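Local coordinates for protein ribonucleoside triphosphate reductase (Lactobacillus leichmannii, PDB 1L1L) that reduces ribonucleoside triphosphates to 2'-deoxyribonucleoside triphosphates as a vitamin B12-dependent (class II) ribonucleotide reductase, active as an allosterically regulated monomer, at residues Y31-A36 / Q573-Q578; V146-S151 / W457-E462; V450-Y455 / L536-S541; T483-R488 / I515-Q520. All coordinates share one frame; numbering follows the deposited sequence.

Interaction 1 of 4, residues Y31-A36 / Q573-Q578; sequences YKRTYA and QRIRFQ
The guanidinium of Arg33 lies flat against one face of the Phe577 ring. The two planes are only 13° apart and their centres are 4.4 Å apart. Phe577 CD2 sits over the middle of the guanidinium. The overlap is offset on the ring side, where Arg33 NH1 stands nearer the rim, 3.7 Å from Phe577 CE2. The cation-pi contact is therefore off-centre. In the guanidinium plane, two neighbours meet the edge. One is Arg576 O, and the other is the methyl Ile575 CG2, 3.5 Å from Arg33 NH1. Both terminal nitrogens of Arg33 grip the same carbonyl oxygen. The bond from Arg33 NH1 to Arg576 O is 2.8 Å and reaches it from above the carbonyl plane. The bond from Arg33 NH2 to Arg576 O is 3.1 Å and lies in that plane. Two bonds at the edge and a ring on one face restrict how the group can turn. Arg33 is the first residue to leave helical geometry after helix 27-32. Strand 570-578 belongs to an antiparallel four-stranded sheet. The arginine thus joins the end of helix 27-32 to that sheet through a main-chain carbonyl. The side chain is bent at chi3 (-52°), which turns the guanidinium out of line with its aliphatic stem. Phe577 is buried, packed against Leu583, Leu584 and Leu587 of helix 583-589 and against Val606 of the adjacent strand. Arg576 contributes its carbonyl here, while its own guanidinium leads away to a salt bridge with Asp597. Ile575 also touches Leu26, just ahead of helix 27-32.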
# COMPACT_ATOMS: atom_id res chain seq x y z
N TYR A 31 14.30 -10.59 -1.36
CA TYR A 31 13.33 -11.61 -1.71
C TYR A 31 13.24 -12.70 -0.65
O TYR A 31 12.15 -13.08 -0.22
CB TYR A 31 13.69 -12.24 -3.07
CG TYR A 31 13.13 -13.63 -3.21
CD1 TYR A 31 11.74 -13.85 -3.24
CD2 TYR A 31 13.97 -14.74 -3.23
CE1 TYR A 31 11.22 -15.15 -3.29
CE2 TYR A 31 13.46 -16.04 -3.26
CZ TYR A 31 12.09 -16.24 -3.30
OH TYR A 31 11.60 -17.52 -3.33
N LYS A 32 14.40 -13.20 -0.22
CA LYS A 32 14.46 -14.27 0.76
C LYS A 32 13.82 -13.99 2.11
O LYS A 32 13.24 -14.87 2.72
CB LYS A 32 15.92 -14.67 1.00
CG LYS A 32 16.55 -15.36 -0.18
CD LYS A 32 15.83 -16.67 -0.50
CE LYS A 32 16.09 -17.74 0.55
NZ LYS A 32 15.52 -19.04 0.15
N ARG A 33 13.94 -12.75 2.57
CA ARG A 33 13.36 -12.42 3.86
C ARG A 33 12.01 -11.73 3.74
O ARG A 33 11.47 -11.29 4.75
CB ARG A 33 14.35 -11.54 4.63
CG ARG A 33 14.62 -10.21 3.97
CD ARG A 33 15.71 -9.43 4.69
NE ARG A 33 15.45 -9.31 6.13
CZ ARG A 33 15.95 -8.36 6.90
NH1 ARG A 33 16.75 -7.43 6.38
NH2 ARG A 33 15.66 -8.34 8.20
N THR A 34 11.45 -11.66 2.53
CA THR A 34 10.17 -10.99 2.34
C THR A 34 9.08 -11.75 1.58
O THR A 34 7.91 -11.70 1.96
CB THR A 34 10.35 -9.65 1.59
OG1 THR A 34 11.48 -8.95 2.11
CG2 THR A 34 9.09 -8.79 1.74
N TYR A 35 9.46 -12.42 0.50
CA TYR A 35 8.46 -13.13 -0.30
C TYR A 35 8.59 -14.64 -0.40
O TYR A 35 7.70 -15.31 -0.93
CB TYR A 35 8.43 -12.54 -1.72
CG TYR A 35 8.27 -11.05 -1.74
CD1 TYR A 35 9.27 -10.24 -2.26
CD2 TYR A 35 7.13 -10.44 -1.19
CE1 TYR A 35 9.15 -8.85 -2.25
CE2 TYR A 35 7.00 -9.05 -1.17
CZ TYR A 35 8.02 -8.27 -1.70
OH TYR A 35 7.93 -6.89 -1.70
N ALA A 36 9.69 -15.19 0.12
CA ALA A 36 9.90 -16.63 0.07
C ALA A 36 9.12 -17.31 1.20
O ALA A 36 9.47 -17.16 2.38
CB ALA A 36 11.39 -16.95 0.19
N GLN A 573 24.67 1.07 1.04
CA GLN A 573 23.34 0.92 1.61
C GLN A 573 23.40 -0.14 2.69
O GLN A 573 23.93 -1.23 2.47
CB GLN A 573 22.33 0.54 0.54
CG GLN A 573 22.01 1.71 -0.39
CD GLN A 573 20.59 1.66 -0.92
OE1 GLN A 573 19.64 1.57 -0.14
NE2 GLN A 573 20.45 1.75 -2.24
N ARG A 574 22.88 0.20 3.86
CA ARG A 574 22.87 -0.72 5.00
C ARG A 574 21.52 -1.41 5.18
O ARG A 574 20.48 -0.76 5.26
CB ARG A 574 23.22 0.03 6.29
CG ARG A 574 24.63 0.57 6.34
CD ARG A 574 24.94 1.19 7.70
NE ARG A 574 26.36 1.45 7.83
CZ ARG A 574 26.99 2.46 7.25
NH1 ARG A 574 26.32 3.31 6.49
NH2 ARG A 574 28.30 2.60 7.40
N ILE A 575 21.57 -2.73 5.27
CA ILE A 575 20.38 -3.54 5.49
C ILE A 575 20.52 -4.15 6.87
O ILE A 575 21.55 -4.74 7.19
CB ILE A 575 20.27 -4.65 4.44
CG1 ILE A 575 20.37 -4.04 3.04
CG2 ILE A 575 18.97 -5.41 4.60
CD1 ILE A 575 19.38 -2.91 2.81
N ARG A 576 19.49 -3.99 7.70
CA ARG A 576 19.52 -4.51 9.06
C ARG A 576 18.90 -5.89 9.19
O ARG A 576 17.82 -6.17 8.66
CB ARG A 576 18.82 -3.51 9.99
CG ARG A 576 19.34 -2.09 9.75
CD ARG A 576 19.19 -1.17 10.94
NE ARG A 576 17.82 -1.11 11.43
CZ ARG A 576 17.40 -0.24 12.34
NH1 ARG A 576 16.13 -0.25 12.74
NH2 ARG A 576 18.24 0.65 12.84
N PHE A 577 19.62 -6.76 9.90
CA PHE A 577 19.22 -8.14 10.14
C PHE A 577 19.25 -8.48 11.62
O PHE A 577 20.10 -7.98 12.36
CB PHE A 577 20.19 -9.14 9.47
CG PHE A 577 20.24 -9.05 7.97
CD1 PHE A 577 21.02 -8.10 7.33
CD2 PHE A 577 19.48 -9.93 7.20
CE1 PHE A 577 21.05 -8.00 5.94
CE2 PHE A 577 19.49 -9.84 5.81
CZ PHE A 577 20.28 -8.88 5.18
N GLN A 578 18.36 -9.37 12.03
CA GLN A 578 18.35 -9.86 13.40
C GLN A 578 19.65 -10.66 13.48
O GLN A 578 20.04 -11.32 12.51
CB GLN A 578 17.16 -10.79 13.63
CG GLN A 578 16.05 -10.18 14.50
CD GLN A 578 14.72 -10.92 14.41
OE1 GLN A 578 13.84 -10.74 15.25
NE2 GLN A 578 14.57 -11.74 13.38

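Interaction 2 of 4, residues V146-S151 / W457-E462; sequences VSMPFS and WEISRE
Ser151, which meets Trp457 across the contact, gives its backbone N to Ser147 O over 2.9 Å. Phe150 N also reaches Ser147 O, in a weak bond of 3.1 Å. Ser147 O thus takes both bonds from residues of helix 148-158. The hydroxyl of Ser151 is bonded to Tyr129 OH. Across the contact the meeting is by van der Waals packing. The six-membered end of the Trp457 indole approaches the backbone and CB of Ser151 obliquely. Trp457 CZ2 is 4.0 Å from Ser151 O, and Trp457 CH2 is 4.2 Å from Ser151 CB. Farther back on the indole, Met148 CE comes to 4.2 Å from Trp457 CE3, again at a slant. The same methyl is 4.4 Å from Ile459 CG2, so one methyl touches both the indole and the isoleucine. The methionine has CG anti to its backbone N and a bend at chi2 (-71°). Its end thus comes closer to Trp457 than its first bond suggests, and the two side chains run past each other in opposite directions. Trp457 is the N-cap residue of helix 458-467, and its carbonyl O takes a 3.1 Å bond from Arg461 N. Its indole leaves that helix start and points at helix 148-158, where NE1 is bonded to Asp155 OD2 and Phe152 meets the ring edge-to-face. The contact joins helix 148-158 to the N-terminal end of helix 458-467, and most of its side chains are buried. Ser151 also packs on helix 224-236, and strand 127-128 borders Met148 and Ile459 through Gln127.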
# COMPACT_ATOMS: atom_id res chain seq x y z
N VAL A 146 -23.92 2.74 11.95
CA VAL A 146 -22.78 3.62 12.15
C VAL A 146 -21.46 2.86 12.12
O VAL A 146 -20.43 3.41 11.73
CB VAL A 146 -22.88 4.35 13.50
CG1 VAL A 146 -21.63 5.16 13.75
CG2 VAL A 146 -24.11 5.25 13.50
N SER A 147 -21.50 1.59 12.52
CA SER A 147 -20.31 0.75 12.58
C SER A 147 -19.80 0.20 11.25
O SER A 147 -18.65 -0.20 11.15
CB SER A 147 -20.57 -0.44 13.51
OG SER A 147 -21.54 -1.30 12.93
N MET A 148 -20.65 0.19 10.22
CA MET A 148 -20.25 -0.36 8.94
C MET A 148 -18.88 0.08 8.38
O MET A 148 -18.00 -0.76 8.18
CB MET A 148 -21.35 -0.12 7.89
CG MET A 148 -21.14 -0.86 6.57
SD MET A 148 -19.75 -0.20 5.58
CE MET A 148 -19.93 -1.16 4.03
N PRO A 149 -18.68 1.38 8.11
CA PRO A 149 -17.39 1.82 7.58
C PRO A 149 -16.19 1.46 8.43
O PRO A 149 -15.09 1.25 7.91
CB PRO A 149 -17.56 3.33 7.43
CG PRO A 149 -18.54 3.66 8.54
CD PRO A 149 -19.55 2.54 8.41
N PHE A 150 -16.39 1.38 9.74
CA PHE A 150 -15.30 1.05 10.65
C PHE A 150 -15.02 -0.44 10.58
O PHE A 150 -13.87 -0.88 10.73
CB PHE A 150 -15.67 1.41 12.09
CG PHE A 150 -15.95 2.87 12.29
CD1 PHE A 150 -14.90 3.79 12.40
CD2 PHE A 150 -17.25 3.34 12.35
CE1 PHE A 150 -15.14 5.15 12.56
CE2 PHE A 150 -17.51 4.71 12.50
CZ PHE A 150 -16.46 5.61 12.60
N SER A 151 -16.07 -1.22 10.36
CA SER A 151 -15.93 -2.67 10.25
C SER A 151 -15.16 -3.00 8.97
O SER A 151 -14.33 -3.92 8.96
CB SER A 151 -17.29 -3.35 10.22
OG SER A 151 -17.94 -3.23 11.47
N TRP A 457 -17.02 -8.16 0.61
CA TRP A 457 -18.02 -7.11 0.77
C TRP A 457 -18.85 -6.84 -0.46
O TRP A 457 -18.33 -6.71 -1.57
CB TRP A 457 -17.36 -5.81 1.23
CG TRP A 457 -16.71 -5.96 2.54
CD1 TRP A 457 -15.48 -6.49 2.79
CD2 TRP A 457 -17.26 -5.62 3.82
NE1 TRP A 457 -15.23 -6.51 4.14
CE2 TRP A 457 -16.31 -5.98 4.79
CE3 TRP A 457 -18.48 -5.06 4.23
CZ2 TRP A 457 -16.53 -5.79 6.16
CZ3 TRP A 457 -18.69 -4.87 5.59
CH2 TRP A 457 -17.73 -5.23 6.53
N GLU A 458 -20.16 -6.72 -0.25
CA GLU A 458 -21.07 -6.46 -1.35
C GLU A 458 -20.70 -5.21 -2.11
O GLU A 458 -20.64 -5.22 -3.34
CB GLU A 458 -22.50 -6.32 -0.84
CG GLU A 458 -23.50 -6.14 -1.97
CD GLU A 458 -24.90 -5.87 -1.49
OE1 GLU A 458 -25.14 -4.77 -0.94
OE2 GLU A 458 -25.77 -6.76 -1.65
N ILE A 459 -20.45 -4.13 -1.39
CA ILE A 459 -20.12 -2.87 -2.03
C ILE A 459 -18.87 -2.96 -2.92
O ILE A 459 -18.79 -2.29 -3.94
CB ILE A 459 -19.92 -1.75 -0.98
CG1 ILE A 459 -19.76 -0.41 -1.69
CG2 ILE A 459 -18.72 -2.07 -0.09
CD1 ILE A 459 -19.70 0.78 -0.75
N SER A 460 -17.92 -3.80 -2.53
CA SER A 460 -16.70 -3.97 -3.32
C SER A 460 -17.02 -4.74 -4.60
O SER A 460 -16.57 -4.38 -5.69
CB SER A 460 -15.63 -4.73 -2.51
OG SER A 460 -15.30 -4.03 -1.32
N ARG A 461 -17.80 -5.81 -4.47
CA ARG A 461 -18.18 -6.62 -5.63
C ARG A 461 -18.88 -5.76 -6.68
O ARG A 461 -18.55 -5.80 -7.87
CB ARG A 461 -19.10 -7.77 -5.22
CG ARG A 461 -18.42 -8.87 -4.39
CD ARG A 461 -19.25 -10.16 -4.35
NE ARG A 461 -20.51 -10.01 -3.61
CZ ARG A 461 -20.68 -10.33 -2.34
NH1 ARG A 461 -19.67 -10.84 -1.63
NH2 ARG A 461 -21.86 -10.15 -1.76
N GLU A 462 -19.85 -4.96 -6.23
CA GLU A 462 -20.61 -4.11 -7.13
C GLU A 462 -19.77 -3.07 -7.84
O GLU A 462 -19.81 -2.96 -9.06
CB GLU A 462 -21.75 -3.43 -6.36
CG GLU A 462 -22.40 -4.35 -5.35
CD GLU A 462 -23.90 -4.16 -5.24
OE1 GLU A 462 -24.38 -3.00 -5.29
OE2 GLU A 462 -24.61 -5.18 -5.07

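Interaction 3 of 4, residues V450-Y455 / L536-S541; sequences VTFSPY and LGCNES
Phe452 pushes the outer end of its ring against Leu536 and Cys538. Its CE1 atom is 3.8 Å from Leu536 CD1, with the leucine side chain running at a slant to the ring. Its CZ atom is 3.9 Å from Cys538 CB, which lies close to the ring plane. With chi1 of Cys538 at 70°, its SG as well as its CB comes within 4.0 Å of Phe452 CZ. The sulfur of Cys538 is 5.3 Å from the centre of the Phe452 ring and 80° off the ring normal, a sulfur-aromatic contact made at the edge. The backbone behind these groups is irregular on both sides. Phe452 occupies a type I beta turn to Ser453 that starts at Val450, the last residue of helix 436-450. The turn is closed by Ser453 N and Val450 O at 2.9 Å. On the other side, Gly537 is the C' residue of a Schellman motif that ends helix 512-536. Its positive phi (79°) lets the chain reverse, and Cys538 N returns to Ser533 O. Leu536, the last helical residue, and Cys538, just past the glycine, are thereby brought to the same ring. The contact joins the exits of two helices near the surface. Farther out, Arg468 makes a cation-pi contact with Phe452 and also bonds to Thr451 OG1. Lys448 NZ reaches across from the first helix to Asn539 O and Ser541 OG. Ser541 OG is bonded to Asp529 and Arg468 O as well, and Asn539 ND2 bonds to Gln465 O.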
# COMPACT_ATOMS: atom_id res chain seq x y z
N VAL A 450 -7.29 -10.38 -11.62
CA VAL A 450 -7.48 -10.21 -10.19
C VAL A 450 -8.91 -9.73 -9.90
O VAL A 450 -9.50 -10.11 -8.89
CB VAL A 450 -6.44 -9.20 -9.62
CG1 VAL A 450 -6.76 -8.86 -8.17
CG2 VAL A 450 -5.05 -9.79 -9.71
N THR A 451 -9.47 -8.91 -10.79
CA THR A 451 -10.82 -8.40 -10.58
C THR A 451 -11.92 -9.48 -10.57
O THR A 451 -13.08 -9.18 -10.30
CB THR A 451 -11.21 -7.34 -11.63
OG1 THR A 451 -11.43 -7.96 -12.90
CG2 THR A 451 -10.11 -6.31 -11.76
N PHE A 452 -11.55 -10.72 -10.88
CA PHE A 452 -12.54 -11.80 -10.85
C PHE A 452 -12.35 -12.69 -9.62
O PHE A 452 -13.00 -13.73 -9.48
CB PHE A 452 -12.47 -12.66 -12.13
CG PHE A 452 -13.00 -11.96 -13.35
CD1 PHE A 452 -12.19 -11.11 -14.09
CD2 PHE A 452 -14.32 -12.15 -13.76
CE1 PHE A 452 -12.68 -10.45 -15.21
CE2 PHE A 452 -14.82 -11.49 -14.89
CZ PHE A 452 -14.00 -10.64 -15.61
N SER A 453 -11.45 -12.29 -8.73
CA SER A 453 -11.20 -13.05 -7.51
C SER A 453 -12.37 -12.87 -6.53
O SER A 453 -13.24 -12.03 -6.75
CB SER A 453 -9.89 -12.60 -6.85
OG SER A 453 -9.87 -11.20 -6.65
N PRO A 454 -12.43 -13.68 -5.46
CA PRO A 454 -13.51 -13.59 -4.48
C PRO A 454 -13.40 -12.35 -3.58
O PRO A 454 -12.33 -12.09 -3.02
CB PRO A 454 -13.36 -14.87 -3.66
CG PRO A 454 -12.58 -15.80 -4.57
CD PRO A 454 -11.59 -14.86 -5.18
N TYR A 455 -14.48 -11.60 -3.45
CA TYR A 455 -14.49 -10.41 -2.58
C TYR A 455 -15.58 -10.57 -1.52
O TYR A 455 -16.71 -10.92 -1.84
CB TYR A 455 -14.73 -9.13 -3.38
CG TYR A 455 -13.56 -8.73 -4.25
CD1 TYR A 455 -13.51 -9.10 -5.59
CD2 TYR A 455 -12.49 -7.99 -3.73
CE1 TYR A 455 -12.43 -8.76 -6.40
CE2 TYR A 455 -11.40 -7.63 -4.54
CZ TYR A 455 -11.38 -8.03 -5.88
OH TYR A 455 -10.30 -7.71 -6.70
N LEU A 536 -13.60 -11.65 -22.56
CA LEU A 536 -14.23 -12.07 -21.31
C LEU A 536 -15.68 -11.63 -21.21
O LEU A 536 -16.47 -12.24 -20.49
CB LEU A 536 -13.45 -11.49 -20.12
CG LEU A 536 -12.02 -12.00 -19.97
CD1 LEU A 536 -11.40 -11.41 -18.71
CD2 LEU A 536 -12.03 -13.52 -19.89
N GLY A 537 -16.02 -10.58 -21.94
CA GLY A 537 -17.38 -10.08 -21.93
C GLY A 537 -17.71 -9.22 -20.71
O GLY A 537 -18.88 -9.13 -20.33
N CYS A 538 -16.70 -8.61 -20.10
CA CYS A 538 -16.92 -7.76 -18.93
C CYS A 538 -16.74 -6.30 -19.31
O CYS A 538 -16.45 -5.99 -20.46
CB CYS A 538 -15.91 -8.09 -17.83
SG CYS A 538 -14.22 -7.59 -18.26
N ASN A 539 -16.89 -5.40 -18.34
CA ASN A 539 -16.71 -3.98 -18.59
C ASN A 539 -15.24 -3.65 -18.77
O ASN A 539 -14.37 -4.34 -18.23
CB ASN A 539 -17.27 -3.17 -17.42
CG ASN A 539 -18.76 -3.29 -17.29
OD1 ASN A 539 -19.49 -2.91 -18.20
ND2 ASN A 539 -19.23 -3.84 -16.17
N GLU A 540 -14.96 -2.60 -19.54
CA GLU A 540 -13.58 -2.19 -19.76
C GLU A 540 -13.16 -1.41 -18.52
O GLU A 540 -13.99 -0.76 -17.90
CB GLU A 540 -13.49 -1.30 -21.00
CG GLU A 540 -14.15 -1.91 -22.24
CD GLU A 540 -13.81 -1.17 -23.52
OE1 GLU A 540 -13.75 0.08 -23.50
OE2 GLU A 540 -13.62 -1.84 -24.57
N SER A 541 -11.88 -1.49 -18.16
CA SER A 541 -11.36 -0.79 -16.99
C SER A 541 -11.63 0.72 -17.05
O SER A 541 -11.26 1.37 -18.02
CB SER A 541 -9.85 -1.03 -16.88
OG SER A 541 -9.58 -2.40 -16.70

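Interaction 4 of 4, residues T483-R488 / I515-Q520; sequences TRLGNR and IKMVDQ
Arg484 and Met517 mark the nearest approach of the two backbones, with their CA atoms 10.0 Å apart. Residues 483-485 are the last of helix 477-485. Gly486 leaves helical geometry with a positive phi (89°), and the chain then runs toward strand 490-497. Residues 515-520 lie within the long helix 512-536 and keep regular bonds, such as Asp519 N to Ile515 O at 2.8 Å. The gap between the backbones is bridged mainly by Met517. A bend at chi3 (-74°) turns its methyl aside from the line of the chain, toward Arg484, while the sulfur faces Leu485. Met517 SD is 4.0 Å from Leu485 CD2. Met517 CE sits beside the aliphatic stem of Arg484, 3.5 Å from Arg484 CD, and the two side chains slide past each other in opposite directions. This is helix-to-helix packing, in which a methionine rests on the closing turn of a shorter helix. Trp480 and Leu481 of that helix also touch Met517. The Arg484 stem is extended, and its charged end forms a salt bridge with Glu430. At the N-terminal end of helix 512-536, Arg513 NH2 bonds to Leu485 O.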
# COMPACT_ATOMS: atom_id res chain seq x y z
N THR A 483 18.79 7.07 -19.15
CA THR A 483 19.51 6.19 -20.05
C THR A 483 19.06 6.45 -21.48
O THR A 483 19.84 6.89 -22.32
CB THR A 483 19.24 4.72 -19.69
OG1 THR A 483 19.66 4.48 -18.34
CG2 THR A 483 20.00 3.78 -20.63
N ARG A 484 17.78 6.21 -21.72
CA ARG A 484 17.20 6.37 -23.04
C ARG A 484 17.17 7.79 -23.62
O ARG A 484 17.09 7.95 -24.84
CB ARG A 484 15.80 5.77 -23.03
CG ARG A 484 15.38 5.19 -24.36
CD ARG A 484 14.20 4.25 -24.20
NE ARG A 484 13.74 3.73 -25.48
CZ ARG A 484 12.62 3.03 -25.65
NH1 ARG A 484 11.86 2.75 -24.60
NH2 ARG A 484 12.26 2.61 -26.85
N LEU A 485 17.24 8.81 -22.77
CA LEU A 485 17.20 10.19 -23.26
C LEU A 485 18.52 10.94 -23.09
O LEU A 485 18.82 11.88 -23.83
CB LEU A 485 16.10 10.98 -22.54
CG LEU A 485 14.64 10.56 -22.66
CD1 LEU A 485 13.79 11.46 -21.77
CD2 LEU A 485 14.18 10.65 -24.10
N GLY A 486 19.31 10.53 -22.10
CA GLY A 486 20.57 11.19 -21.84
C GLY A 486 20.38 12.33 -20.86
O GLY A 486 21.35 12.89 -20.35
N ASN A 487 19.13 12.69 -20.60
CA ASN A 487 18.81 13.78 -19.68
C ASN A 487 17.48 13.53 -18.98
O ASN A 487 16.79 12.56 -19.27
CB ASN A 487 18.74 15.10 -20.45
CG ASN A 487 17.75 15.05 -21.60
OD1 ASN A 487 18.01 14.41 -22.62
ND2 ASN A 487 16.61 15.71 -21.44
N ARG A 488 17.12 14.42 -18.06
CA ARG A 488 15.88 14.29 -17.32
C ARG A 488 14.70 14.87 -18.10
O ARG A 488 14.84 15.89 -18.78
CB ARG A 488 16.02 14.98 -15.96
CG ARG A 488 17.17 14.42 -15.14
CD ARG A 488 17.14 14.93 -13.71
NE ARG A 488 17.24 16.38 -13.65
CZ ARG A 488 18.35 17.07 -13.88
NH1 ARG A 488 19.48 16.43 -14.19
NH2 ARG A 488 18.34 18.39 -13.79
N ILE A 515 7.31 12.05 -24.12
CA ILE A 515 5.87 12.02 -24.34
C ILE A 515 5.47 10.83 -25.21
O ILE A 515 4.54 10.08 -24.88
CB ILE A 515 5.40 13.31 -25.03
CG1 ILE A 515 5.63 14.51 -24.10
CG2 ILE A 515 3.93 13.20 -25.40
CD1 ILE A 515 5.33 15.85 -24.74
N LYS A 516 6.17 10.65 -26.32
CA LYS A 516 5.87 9.56 -27.22
C LYS A 516 6.05 8.18 -26.59
O LYS A 516 5.18 7.32 -26.70
CB LYS A 516 6.73 9.65 -28.49
CG LYS A 516 6.29 8.67 -29.57
CD LYS A 516 4.81 8.90 -29.90
CE LYS A 516 4.26 7.81 -30.81
NZ LYS A 516 2.81 8.01 -31.07
N MET A 517 7.18 7.96 -25.93
CA MET A 517 7.42 6.67 -25.32
C MET A 517 6.40 6.31 -24.23
O MET A 517 5.96 5.17 -24.17
CB MET A 517 8.87 6.56 -24.80
CG MET A 517 9.49 7.80 -24.20
SD MET A 517 11.32 7.82 -24.38
CE MET A 517 11.82 6.62 -23.17
N VAL A 518 6.00 7.27 -23.40
CA VAL A 518 5.01 6.93 -22.37
C VAL A 518 3.62 6.84 -22.97
O VAL A 518 2.82 6.00 -22.55
CB VAL A 518 5.01 7.95 -21.19
CG1 VAL A 518 6.40 8.01 -20.56
CG2 VAL A 518 4.55 9.31 -21.65
N ASP A 519 3.33 7.67 -23.96
CA ASP A 519 2.03 7.65 -24.61
C ASP A 519 1.75 6.31 -25.32
O ASP A 519 0.62 5.82 -25.31
CB ASP A 519 1.92 8.80 -25.61
CG ASP A 519 0.57 8.84 -26.30
OD1 ASP A 519 -0.45 9.05 -25.61
OD2 ASP A 519 0.53 8.67 -27.54
N GLN A 520 2.77 5.71 -25.93
CA GLN A 520 2.57 4.44 -26.63
C GLN A 520 2.31 3.31 -25.65
O GLN A 520 1.55 2.38 -25.93
CB GLN A 520 3.80 4.09 -27.47
CG GLN A 520 4.14 5.13 -28.51
CD GLN A 520 5.23 4.65 -29.44
OE1 GLN A 520 6.30 4.21 -29.00
NE2 GLN A 520 4.96 4.73 -30.75

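Overall arrangement
Interactions 2 and 3 are adjoining, with centres 19 Å apart. Their segments alternate along the chain, and Arg461 NH1 lies 3.0 Å from Tyr455 O, a probable hydrogen bond. Both have neighbours close in sequence to Cys419, whose disulfide with Cys119 is seen here and is consistent with a redox-active pair: Ile459 touches Asn415, and Thr451 touches Asn420. Interaction 1 spans the longest piece of chain and brackets the other three in sequence. It lies about 15 Å from interaction 3 and 16 Å from interaction 4 between nearest atoms. Helix 512-536 connects interaction 4, near its start, with interaction 3, at its end. Interactions 2 and 4 are on opposite sides of the chain's centre.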